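Local coordinates for DUF4973 domain-containing protein (Bacteroides thetaiotaomicron, PDB 4QNI) that is of unknown function but probably serves as an auxiliary nutrient-binding lipoprotein built from two beta-rich domains, at residues Ser48-Pro53 and Leu121-Asp126; Val70-Asp75 and Ala104-Ser109; Leu138-Val143 and Ala161-Phe166. One frame throughout, in Å; residues are numbered along the deposited sequence.

Contact 1: Ser48-Pro53 and Leu121-Asp126; sequences SNYQLP and LDLKFD
Asn-49 has its CG between the backbone N and the carbonyl carbon (chi1 73°), and Asp-122 has its own anti to the backbone N (chi1 -164°); both CG atoms thus come to the same face of an antiparallel strand pair, where Asn-49 ND2 reaches Asp-122 OD1 in a weak hydrogen bond of 3.4 Å. The amide and carboxylate planes stand nearly perpendicular. The other carboxylate oxygen, Asp-122 OD2, takes a stronger bond from Lys-124 NZ at 2.7 Å, part of a salt bridge in which NZ arrives from above the carboxylate plane; Glu-42 is a second acidic partner of this lysine. The Gln-51 chain bends at chi2, and its OE1 lies 3.3 Å from Asp-122 CB. An alanine in place of Asp-122 would probably leave Asn-49 ND2 without this acceptor and Lys-124 without this carboxylate, though Glu-42 would remain.

The opposite face is mainly apolar. Tyr-50 CB meets the edge of the Phe-125 ring, in its plane, 3.7 Å from CE2. Leu-52 and Leu-121 lie side by side, with Leu-52 CD2 4.1 Å from Leu-121 CD2. Six backbone hydrogen bonds join Ser-48 with Phe-125, Tyr-50 with Leu-123 and Leu-52 with Leu-121. The chemistry is thus that of an amphipathic strand pair: charges and amides on one side, and on the other an apolar layer from which Leu-52, Leu-123 and Phe-125 pack on strand 160-168 of a second sheet.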
loop_
_atom_site.group_PDB
_atom_site.type_symbol
_atom_site.label_atom_id
_atom_site.label_comp_id
_atom_site.label_asym_id
_atom_site.label_seq_id
_atom_site.Cartn_x
_atom_site.Cartn_y
_atom_site.Cartn_z
ATOM N N SER A 48 20.297 13.112 -31.519
ATOM C CA SER A 48 18.961 13.342 -31.010
ATOM C C SER A 48 18.958 14.310 -29.827
ATOM O O SER A 48 19.992 14.922 -29.509
ATOM C CB SER A 48 18.361 12.008 -30.593
ATOM O OG SER A 48 16.961 12.123 -30.451
ATOM N N ASN A 49 17.785 14.459 -29.185
ATOM C CA ASN A 49 17.629 15.349 -28.041
ATOM C C ASN A 49 16.458 14.933 -27.212
ATOM O O ASN A 49 15.617 14.174 -27.669
ATOM C CB ASN A 49 17.472 16.826 -28.478
ATOM C CG ASN A 49 16.133 17.143 -29.096
ATOM O OD1 ASN A 49 15.907 16.895 -30.262
ATOM N ND2 ASN A 49 15.198 17.656 -28.318
ATOM N N TYR A 50 16.375 15.471 -26.002
ATOM C CA TYR A 50 15.257 15.239 -25.111
ATOM C C TYR A 50 15.052 16.465 -24.240
ATOM O O TYR A 50 15.984 16.904 -23.570
ATOM C CB TYR A 50 15.477 13.979 -24.261
ATOM C CG TYR A 50 14.243 13.571 -23.489
ATOM C CD1 TYR A 50 13.282 12.739 -24.062
ATOM C CD2 TYR A 50 14.036 14.007 -22.183
ATOM C CE1 TYR A 50 12.144 12.360 -23.363
ATOM C CE2 TYR A 50 12.901 13.627 -21.467
ATOM C CZ TYR A 50 11.955 12.803 -22.065
ATOM O OH TYR A 50 10.833 12.410 -21.384
ATOM N N GLN A 51 13.829 17.000 -24.238
ATOM C CA GLN A 51 13.448 18.167 -23.454
ATOM C C GLN A 51 12.935 17.703 -22.074
ATOM O O GLN A 51 11.845 17.143 -21.954
ATOM C CB GLN A 51 12.416 18.986 -24.217
ATOM C CG GLN A 51 13.006 19.644 -25.453
ATOM C CD GLN A 51 13.234 21.106 -25.225
ATOM O OE1 GLN A 51 14.295 21.536 -24.754
ATOM N NE2 GLN A 51 12.233 21.907 -25.545
ATOM N N LEU A 52 13.779 17.856 -21.046
ATOM C CA LEU A 52 13.467 17.371 -19.702
ATOM C C LEU A 52 12.827 18.469 -18.859
ATOM O O LEU A 52 13.478 19.472 -18.560
ATOM C CB LEU A 52 14.753 16.822 -19.038
ATOM C CG LEU A 52 14.656 16.268 -17.611
ATOM C CD1 LEU A 52 14.000 14.883 -17.599
ATOM C CD2 LEU A 52 16.033 16.198 -16.969
ATOM N N PRO A 53 11.550 18.287 -18.449
ATOM C CA PRO A 53 10.882 19.314 -17.638
ATOM C C PRO A 53 11.452 19.468 -16.233
ATOM O O PRO A 53 11.828 18.495 -15.579
ATOM C CB PRO A 53 9.437 18.811 -17.561
ATOM C CG PRO A 53 9.294 17.828 -18.695
ATOM C CD PRO A 53 10.623 17.170 -18.742
ATOM N N LEU A 121 14.945 21.438 -19.826
ATOM C CA LEU A 121 16.377 21.216 -19.927
ATOM C C LEU A 121 16.627 20.396 -21.206
ATOM O O LEU A 121 16.208 19.239 -21.278
ATOM C CB LEU A 121 16.892 20.506 -18.659
ATOM C CG LEU A 121 18.409 20.335 -18.579
ATOM C CD1 LEU A 121 19.079 21.611 -18.142
ATOM C CD2 LEU A 121 18.771 19.216 -17.659
ATOM N N ASP A 122 17.254 21.002 -22.223
ATOM C CA ASP A 122 17.472 20.325 -23.501
ATOM C C ASP A 122 18.679 19.381 -23.473
ATOM O O ASP A 122 19.824 19.800 -23.623
ATOM C CB ASP A 122 17.607 21.342 -24.661
ATOM C CG ASP A 122 17.451 20.736 -26.068
ATOM O OD1 ASP A 122 16.969 19.560 -26.182
ATOM O OD2 ASP A 122 17.756 21.446 -27.054
ATOM N N LEU A 123 18.419 18.093 -23.328
ATOM C CA LEU A 123 19.489 17.091 -23.329
ATOM C C LEU A 123 19.838 16.766 -24.781
ATOM O O LEU A 123 18.913 16.491 -25.545
ATOM C CB LEU A 123 19.015 15.805 -22.593
ATOM C CG LEU A 123 18.341 15.948 -21.234
ATOM C CD1 LEU A 123 17.809 14.586 -20.743
ATOM C CD2 LEU A 123 19.299 16.565 -20.207
ATOM N N LYS A 124 21.138 16.807 -25.175
ATOM C CA LYS A 124 21.549 16.466 -26.540
ATOM C C LYS A 124 22.224 15.123 -26.491
ATOM O O LYS A 124 22.915 14.824 -25.518
ATOM C CB LYS A 124 22.436 17.528 -27.188
ATOM C CG LYS A 124 21.842 18.948 -27.204
ATOM C CD LYS A 124 20.626 19.110 -28.123
ATOM C CE LYS A 124 20.552 20.531 -28.642
ATOM N NZ LYS A 124 19.245 20.827 -29.280
ATOM N N PHE A 125 21.969 14.283 -27.492
ATOM C CA PHE A 125 22.494 12.935 -27.500
ATOM C C PHE A 125 23.149 12.570 -28.811
ATOM O O PHE A 125 22.706 12.973 -29.888
ATOM C CB PHE A 125 21.384 11.904 -27.220
ATOM C CG PHE A 125 20.774 11.981 -25.851
ATOM C CD1 PHE A 125 21.396 11.382 -24.762
ATOM C CD2 PHE A 125 19.546 12.607 -25.655
ATOM C CE1 PHE A 125 20.813 11.424 -23.497
ATOM C CE2 PHE A 125 18.961 12.649 -24.383
ATOM C CZ PHE A 125 19.616 12.094 -23.309
ATOM N N ASP A 126 24.197 11.744 -28.689
ATOM C CA ASP A 126 24.941 11.156 -29.784
ATOM C C ASP A 126 25.017 9.685 -29.450
ATOM O O ASP A 126 25.824 9.279 -28.607
ATOM C CB ASP A 126 26.319 11.810 -29.974
ATOM C CG ASP A 126 27.004 11.372 -31.257
ATOM O OD1 ASP A 126 26.491 10.444 -31.921
ATOM O OD2 ASP A 126 28.039 11.968 -31.607
#

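Contact 2: Val70-Asp75 and Ala104-Ser109; sequences VAHDAD and ASYPES
Tyr-106 meets Val-70 with its ring atom CE2 and His-72 with its hydroxyl where the chain passes between two packed sheets, an arrangement consistent with a beta-sandwich of the immunoglobulin-like E-set clan. Residues 104-105 belong to the three-stranded sheet, and by residue 109 the chain has joined the mixed sheet beside strand 66-72. The first shell is small. Val-70 N donates a nearly straight hydrogen bond of 3.0 Å to Glu-108 O, coming from above the carbonyl plane, and so begins the antiparallel pairing that strand 109-112 continues. Val-70 CG1 approaches Tyr-106 CE2 obliquely at 4.2 Å. At the far end of the phenol, Tyr-106 OH rests 3.4 Å from His-72 CB; it is also close to His-72 N, but the angle there is too poor for a hydrogen bond. Glu-108 passes its CG 3.8 Å from Val-70 O, with its chain extended beyond that atom.

Farther out, chi1 of 51° puts CG of Tyr-106 between the backbone N and the carbonyl carbon; its CB packs on Leu-123 of one sheet and its ring on Leu-140 of the other, so the side chain spans the two layers. Val-70 is backed by Leu-121 and Ile-142. Beyond His-72 the strand gives way to helix 74-85, with Asp-73 as its N-cap residue and Thr-76 OG1 bonded to Asp-73 OD2. The imidazole of His-72 is held through NE2 by Asp-95 OD1, and Ala-74 N sits 4.1 Å above the centre of one of its faces.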
loop_
_atom_site.group_PDB
_atom_site.type_symbol
_atom_site.label_atom_id
_atom_site.label_comp_id
_atom_site.label_asym_id
_atom_site.label_seq_id
_atom_site.Cartn_x
_atom_site.Cartn_y
_atom_site.Cartn_z
ATOM N N VAL A 70 21.998 22.740 -12.665
ATOM C CA VAL A 70 21.880 21.297 -12.830
ATOM C C VAL A 70 23.290 20.719 -12.944
ATOM O O VAL A 70 24.127 21.293 -13.634
ATOM C CB VAL A 70 21.002 20.961 -14.091
ATOM C CG1 VAL A 70 21.116 19.496 -14.500
ATOM C CG2 VAL A 70 19.534 21.341 -13.879
ATOM N N ALA A 71 23.549 19.585 -12.288
ATOM C CA ALA A 71 24.869 18.972 -12.366
ATOM C C ALA A 71 24.772 17.457 -12.406
ATOM O O ALA A 71 23.751 16.886 -12.019
ATOM C CB ALA A 71 25.747 19.417 -11.195
ATOM N N HIS A 72 25.848 16.830 -12.909
ATOM C CA HIS A 72 26.056 15.389 -12.961
ATOM C C HIS A 72 26.023 14.884 -11.519
ATOM O O HIS A 72 26.522 15.577 -10.640
ATOM C CB HIS A 72 27.406 15.084 -13.651
ATOM C CG HIS A 72 27.691 13.624 -13.820
ATOM N ND1 HIS A 72 28.957 13.101 -13.580
ATOM C CD2 HIS A 72 26.868 12.616 -14.195
ATOM C CE1 HIS A 72 28.855 11.803 -13.774
ATOM N NE2 HIS A 72 27.616 11.463 -14.141
ATOM N N ASP A 73 25.335 13.758 -11.257
ATOM C CA ASP A 73 25.208 13.220 -9.906
ATOM C C ASP A 73 25.633 11.733 -9.878
ATOM O O ASP A 73 24.813 10.840 -9.688
ATOM C CB ASP A 73 23.762 13.411 -9.393
ATOM C CG ASP A 73 23.557 13.101 -7.912
ATOM O OD1 ASP A 73 24.557 12.741 -7.219
ATOM O OD2 ASP A 73 22.410 13.187 -7.451
ATOM N N ALA A 74 26.929 11.487 -10.043
ATOM C CA ALA A 74 27.505 10.140 -10.021
ATOM C C ALA A 74 27.337 9.480 -8.633
ATOM O O ALA A 74 27.171 8.265 -8.558
ATOM C CB ALA A 74 28.970 10.197 -10.420
ATOM N N ASP A 75 27.276 10.295 -7.568
ATOM C CA ASP A 75 27.106 9.842 -6.173
ATOM C C ASP A 75 25.837 9.075 -5.966
ATOM O O ASP A 75 25.907 7.955 -5.487
ATOM C CB ASP A 75 27.144 11.014 -5.175
ATOM C CG ASP A 75 28.513 11.557 -4.886
ATOM O OD1 ASP A 75 29.466 10.748 -4.786
ATOM O OD2 ASP A 75 28.630 12.787 -4.702
ATOM N N ALA A 104 26.066 12.203 -24.158
ATOM C CA ALA A 104 25.120 13.196 -23.720
ATOM C C ALA A 104 25.759 14.507 -23.321
ATOM O O ALA A 104 26.824 14.529 -22.713
ATOM C CB ALA A 104 24.369 12.644 -22.521
ATOM N N SER A 105 25.054 15.594 -23.590
ATOM C CA SER A 105 25.398 16.930 -23.146
ATOM C C SER A 105 24.102 17.633 -22.711
ATOM O O SER A 105 23.006 17.251 -23.146
ATOM C CB SER A 105 26.126 17.703 -24.236
ATOM O OG SER A 105 25.246 17.954 -25.314
ATOM N N TYR A 106 24.225 18.634 -21.847
ATOM C CA TYR A 106 23.101 19.421 -21.345
ATOM C C TYR A 106 23.628 20.754 -20.771
ATOM O O TYR A 106 24.783 20.811 -20.313
ATOM C CB TYR A 106 22.278 18.636 -20.266
ATOM C CG TYR A 106 23.133 18.049 -19.158
ATOM C CD1 TYR A 106 23.745 16.810 -19.308
ATOM C CD2 TYR A 106 23.379 18.760 -17.986
ATOM C CE1 TYR A 106 24.623 16.317 -18.345
ATOM C CE2 TYR A 106 24.231 18.263 -17.000
ATOM C CZ TYR A 106 24.861 17.047 -17.191
ATOM O OH TYR A 106 25.713 16.553 -16.235
ATOM N N PRO A 107 22.811 21.830 -20.739
ATOM C CA PRO A 107 23.298 23.056 -20.093
ATOM C C PRO A 107 23.439 22.837 -18.593
ATOM O O PRO A 107 22.694 22.041 -18.021
ATOM C CB PRO A 107 22.231 24.100 -20.416
ATOM C CG PRO A 107 21.027 23.342 -20.786
ATOM C CD PRO A 107 21.418 21.965 -21.211
ATOM N N GLU A 108 24.436 23.479 -17.968
ATOM C CA GLU A 108 24.622 23.355 -16.524
ATOM C C GLU A 108 23.754 24.387 -15.820
ATOM O O GLU A 108 23.621 24.345 -14.604
ATOM C CB GLU A 108 26.093 23.505 -16.146
ATOM C CG GLU A 108 26.830 22.175 -16.104
ATOM C CD GLU A 108 28.339 22.299 -16.231
ATOM O OE1 GLU A 108 28.986 22.722 -15.246
ATOM O OE2 GLU A 108 28.874 21.978 -17.319
ATOM N N SER A 109 23.100 25.262 -16.601
ATOM C CA SER A 109 22.266 26.343 -16.109
ATOM C C SER A 109 21.021 26.523 -17.003
ATOM O O SER A 109 21.125 26.511 -18.226
ATOM C CB SER A 109 23.094 27.629 -16.031
ATOM O OG SER A 109 22.333 28.816 -16.166
#

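Contact 3: Leu138-Val143 and Ala161-Phe166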
loop_
_atom_site.group_PDB
_atom_site.type_symbol
_atom_site.label_atom_id
_atom_site.label_comp_id
_atom_site.label_asym_id
_atom_site.label_seq_id
_atom_site.Cartn_x
_atom_site.Cartn_y
_atom_site.Cartn_z
ATOM N N LEU A 138 21.756 8.438 -17.242
ATOM C CA LEU A 138 22.273 9.785 -17.098
ATOM C C LEU A 138 21.836 10.301 -15.729
ATOM O O LEU A 138 20.645 10.583 -15.561
ATOM C CB LEU A 138 21.799 10.705 -18.245
ATOM C CG LEU A 138 22.283 12.162 -18.193
ATOM C CD1 LEU A 138 23.808 12.237 -18.282
ATOM C CD2 LEU A 138 21.603 13.004 -19.305
ATOM N N PRO A 139 22.757 10.392 -14.722
ATOM C CA PRO A 139 22.340 10.862 -13.382
ATOM C C PRO A 139 22.492 12.390 -13.217
ATOM O O PRO A 139 23.568 12.920 -13.436
ATOM C CB PRO A 139 23.270 10.086 -12.452
ATOM C CG PRO A 139 24.574 9.893 -13.264
ATOM C CD PRO A 139 24.200 10.048 -14.745
ATOM N N LEU A 140 21.409 13.091 -12.831
ATOM C CA LEU A 140 21.390 14.554 -12.692
ATOM C C LEU A 140 20.819 14.991 -11.368
ATOM O O LEU A 140 19.998 14.298 -10.792
ATOM C CB LEU A 140 20.536 15.219 -13.819
ATOM C CG LEU A 140 20.895 14.869 -15.269
ATOM C CD1 LEU A 140 19.755 15.179 -16.201
ATOM C CD2 LEU A 140 22.139 15.587 -15.700
ATOM N N GLN A 141 21.187 16.193 -10.930
ATOM C CA GLN A 141 20.648 16.774 -9.710
ATOM C C GLN A 141 20.458 18.268 -9.869
ATOM O O GLN A 141 21.183 18.911 -10.636
ATOM C CB GLN A 141 21.569 16.477 -8.503
ATOM C CG GLN A 141 22.967 17.062 -8.659
ATOM C CD GLN A 141 23.920 16.782 -7.520
ATOM O OE1 GLN A 141 25.108 16.496 -7.737
ATOM N NE2 GLN A 141 23.449 16.913 -6.289
ATOM N N ILE A 142 19.477 18.819 -9.127
ATOM C CA ILE A 142 19.284 20.258 -8.980
ATOM C C ILE A 142 20.324 20.682 -7.938
ATOM O O ILE A 142 20.372 20.081 -6.866
ATOM C CB ILE A 142 17.849 20.654 -8.574
ATOM C CG1 ILE A 142 16.749 20.171 -9.592
ATOM C CG2 ILE A 142 17.782 22.153 -8.261
ATOM C CD1 ILE A 142 16.826 20.647 -11.025
ATOM N N VAL A 143 21.202 21.630 -8.280
ATOM C CA VAL A 143 22.274 22.081 -7.391
ATOM C C VAL A 143 21.710 23.105 -6.417
ATOM O O VAL A 143 20.987 24.008 -6.829
ATOM C CB VAL A 143 23.490 22.634 -8.190
ATOM C CG1 VAL A 143 24.541 23.259 -7.272
ATOM C CG2 VAL A 143 24.109 21.537 -9.025
ATOM N N ALA A 161 17.328 13.081 -10.665
ATOM C CA ALA A 161 16.817 12.335 -11.803
ATOM C C ALA A 161 17.879 11.319 -12.299
ATOM O O ALA A 161 18.925 11.720 -12.820
ATOM C CB ALA A 161 16.424 13.303 -12.931
ATOM N N ILE A 162 17.612 10.015 -12.111
ATOM C CA ILE A 162 18.465 8.931 -12.571
ATOM C C ILE A 162 17.760 8.402 -13.809
ATOM O O ILE A 162 16.767 7.683 -13.695
ATOM C CB ILE A 162 18.706 7.881 -11.458
ATOM C CG1 ILE A 162 19.252 8.498 -10.144
ATOM C CG2 ILE A 162 19.581 6.733 -11.934
ATOM C CD1 ILE A 162 20.474 9.536 -10.217
ATOM N N LEU A 163 18.201 8.870 -15.005
ATOM C CA LEU A 163 17.495 8.562 -16.242
ATOM C C LEU A 163 18.084 7.402 -17.038
ATOM O O LEU A 163 19.154 7.521 -17.634
ATOM C CB LEU A 163 17.340 9.797 -17.164
ATOM C CG LEU A 163 16.975 11.155 -16.514
ATOM C CD1 LEU A 163 17.221 12.315 -17.479
ATOM C CD2 LEU A 163 15.544 11.156 -15.934
ATOM N N ARG A 164 17.354 6.282 -17.062
ATOM C CA ARG A 164 17.706 5.154 -17.902
ATOM C C ARG A 164 17.306 5.558 -19.300
ATOM O O ARG A 164 16.100 5.728 -19.578
ATOM C CB ARG A 164 17.021 3.845 -17.466
ATOM C CG ARG A 164 17.288 2.686 -18.430
ATOM C CD ARG A 164 18.613 2.004 -18.147
ATOM N NE ARG A 164 18.932 0.958 -19.121
ATOM C CZ ARG A 164 18.631 -0.334 -18.991
ATOM N NH1 ARG A 164 17.917 -0.757 -17.960
ATOM N NH2 ARG A 164 19.010 -1.203 -19.914
ATOM N N ILE A 165 18.316 5.843 -20.132
ATOM C CA ILE A 165 18.039 6.309 -21.482
ATOM C C ILE A 165 17.882 5.164 -22.419
ATOM O O ILE A 165 18.805 4.341 -22.580
ATOM C CB ILE A 165 19.141 7.274 -22.006
ATOM C CG1 ILE A 165 19.391 8.468 -21.032
ATOM C CG2 ILE A 165 18.846 7.717 -23.447
ATOM C CD1 ILE A 165 18.238 9.337 -20.761
ATOM N N PHE A 166 16.737 5.134 -23.078
ATOM C CA PHE A 166 16.523 4.177 -24.156
ATOM C C PHE A 166 16.388 4.894 -25.499
ATOM O O PHE A 166 15.324 5.460 -25.766
ATOM C CB PHE A 166 15.279 3.289 -23.944
ATOM C CG PHE A 166 15.392 2.285 -22.836
ATOM C CD1 PHE A 166 16.248 1.191 -22.950
ATOM C CD2 PHE A 166 14.659 2.434 -21.668
ATOM C CE1 PHE A 166 16.358 0.263 -21.909
ATOM C CE2 PHE A 166 14.766 1.498 -20.639
ATOM C CZ PHE A 166 15.619 0.429 -20.764
#
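The Pro-139 ring is met at its CB by Ile-162 CD1, 3.6 Å away, on one face of an antiparallel strand pair. Farther along segment 161-166, Phe-166 places CZ over the centre of one face of the Arg-164 guanidinium, 3.6 Å above its plane; Arg-164 NH2 is engaged in a salt bridge with Glu-225, and the Phe-166 ring meets that of Tyr-28. On the other face of the pair Leu-140 and Leu-163, each with CG anti to the carbonyl carbon (chi1 -54° and -41°), slant across one another. Leu-140 CD1 lies 4.0 Å from Leu-163 CD1, and Leu-138 CB lies 4.3 Å from Ile-165 CG1.

Four backbone hydrogen bonds fix the register. Leu-138 and Leu-163 exchange two, as do Leu-140 and Ala-161, where Ala-161 N meets Leu-140 O almost straight at 2.9 Å. Pro-139 falls at the non-hydrogen-bonded pair with Ile-162, so its lack of an N-H costs this pairing nothing. Phe-15 of the second subunit packs on Leu-140 and Ala-161. Buried, regularly paired strands of this kind, flanked by 66-72 and 24-30, are typical of the inner part of a beta-sandwich sheet.

How the contacts relate
Along the chain, contact 2 falls within the span between the two segments of contact 1, and contact 3 follows both. Their centres are close: 12 Å between contacts 1 and 2, 11 Å between 1 and 3, and 8 Å between 2 and 3. Contact 1 belongs to the three-stranded sheet and contact 3 to the mixed sheet; contact 2 has segments in each. Main-chain bonds tie contact 2 to both neighbours, Ser-105 to Lys-124 and Ala-71 to Gln-141, whereas contacts 1 and 3 meet through side chains such as Leu-123 and Leu-163. Together they unite the two layers of the N-terminal domain around one apolar core, which the second subunit also touches.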